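Local coordinates for dihydroorotase (Agrobacterium tumefaciens, PDB 2OGJ), which probably acts as a zinc-dependent esterase of the amidohydrolase superfamily, removing the acetyl group from acetyl-(R)-mandelate in vitro, at residues 71-75 against 98-102. Residues are numbered along the deposited sequence; the frame is centred on the assembly and turned at random.
Sequences PGWVD and RGVTT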
# COMPACT_ATOMS: atom_id res chain seq x y z
N PRO A 71 -30.98 31.59 -24.68
CA PRO A 71 -29.57 31.49 -25.05
C PRO A 71 -29.24 29.99 -25.08
O PRO A 71 -29.89 29.21 -24.40
CB PRO A 71 -28.86 32.26 -23.93
CG PRO A 71 -29.86 32.27 -22.80
CD PRO A 71 -31.17 32.43 -23.49
N GLY A 72 -28.27 29.60 -25.90
CA GLY A 72 -27.91 28.20 -26.01
C GLY A 72 -27.76 27.48 -24.68
O GLY A 72 -27.10 27.98 -23.76
N TRP A 73 -28.38 26.31 -24.56
CA TRP A 73 -28.32 25.52 -23.34
C TRP A 73 -26.88 25.15 -23.01
O TRP A 73 -26.08 24.86 -23.90
CB TRP A 73 -29.14 24.25 -23.50
CG TRP A 73 -30.60 24.48 -23.56
CD1 TRP A 73 -31.28 25.63 -23.25
CD2 TRP A 73 -31.60 23.50 -23.89
NE1 TRP A 73 -32.64 25.43 -23.36
CE2 TRP A 73 -32.86 24.13 -23.75
CE3 TRP A 73 -31.55 22.16 -24.28
CZ2 TRP A 73 -34.06 23.46 -23.99
CZ3 TRP A 73 -32.73 21.48 -24.52
CH2 TRP A 73 -33.98 22.13 -24.37
N VAL A 74 -26.58 25.17 -21.70
CA VAL A 74 -25.26 24.85 -21.17
C VAL A 74 -25.33 23.59 -20.28
O VAL A 74 -25.96 23.62 -19.23
CB VAL A 74 -24.72 26.00 -20.28
CG1 VAL A 74 -23.35 25.64 -19.75
CG2 VAL A 74 -24.66 27.31 -21.06
N ASP A 75 -24.72 22.49 -20.71
CA ASP A 75 -24.72 21.28 -19.88
C ASP A 75 -23.36 21.28 -19.20
O ASP A 75 -22.33 21.00 -19.81
CB ASP A 75 -24.90 20.01 -20.73
CG ASP A 75 -25.04 18.75 -19.87
OD1 ASP A 75 -25.44 17.70 -20.40
OD2 ASP A 75 -24.75 18.82 -18.66
N ARG A 98 -28.65 18.34 -30.15
CA ARG A 98 -29.52 18.13 -28.98
C ARG A 98 -30.02 19.44 -28.37
O ARG A 98 -30.79 19.43 -27.41
CB ARG A 98 -28.77 17.34 -27.89
CG ARG A 98 -28.40 15.89 -28.25
CD ARG A 98 -29.59 14.96 -28.10
NE ARG A 98 -29.31 13.61 -28.58
CZ ARG A 98 -29.30 13.25 -29.86
NH1 ARG A 98 -29.56 14.13 -30.81
NH2 ARG A 98 -29.02 11.99 -30.19
N GLY A 99 -29.58 20.55 -28.93
CA GLY A 99 -29.99 21.85 -28.43
C GLY A 99 -29.06 22.41 -27.39
O GLY A 99 -29.38 23.41 -26.76
N VAL A 100 -27.90 21.76 -27.22
CA VAL A 100 -26.89 22.18 -26.24
C VAL A 100 -25.71 22.87 -26.93
O VAL A 100 -25.00 22.25 -27.73
CB VAL A 100 -26.38 20.97 -25.42
CG1 VAL A 100 -25.47 21.44 -24.30
CG2 VAL A 100 -27.55 20.19 -24.86
N THR A 101 -25.50 24.14 -26.59
CA THR A 101 -24.45 24.96 -27.18
C THR A 101 -23.11 24.95 -26.50
O THR A 101 -22.08 25.10 -27.14
CB THR A 101 -24.90 26.41 -27.25
OG1 THR A 101 -26.06 26.50 -28.08
CG2 THR A 101 -23.78 27.30 -27.80
N THR A 102 -23.12 24.81 -25.19
CA THR A 102 -21.88 24.77 -24.44
C THR A 102 -21.81 23.48 -23.67
O THR A 102 -22.76 23.11 -22.97
CB THR A 102 -21.77 25.96 -23.47
OG1 THR A 102 -21.76 27.18 -24.22
CG2 THR A 102 -20.51 25.85 -22.61
O HOH W 1 -24.38 27.82 -24.33
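Start at Arg98, whose carbonyl O lies 4.0 Å from Trp73 CZ3 while its guanidinium leads away. Gly99 O sits 3.4 Å from Trp73 CB, at the root of the indole, and at this residue's backbone angles a CB would collide with Arg98 O. Val100 puts CG2 at the edge of the Trp73 ring, and its CG1 packs 3.9 Å from Asp75 CB. At Thr101 the strand bulges. Trp73 O accepts from both Thr101 N (2.8 Å) and Thr102 N (3.2 Å), a beta bulge in parallel pairing, which shifts the register by one residue; Thr101 OG1 meanwhile comes within 3.3 Å of Gly72 CA, where a side chain would clash. Thr102 restores the parallel ladder, its O accepting from Asp75 N at 3.1 Å, and shares a sheet face with Val74. A water joins Thr102 OG1 (2.7 Å) to Gly72 O (2.8 Å). These are neighbouring strands of the TIM barrel, and strand 68-75 runs on toward His77, a zinc ligand; Asp75 OD2 accepts a hydrogen bond from His77 N, and Asp75 OD1 is hydrogen-bonded to Thr290 OG1. Helix 304-313 packs on Trp73, while strand 348-362 flanks 68-75 and strand 128-132 flanks 100-106.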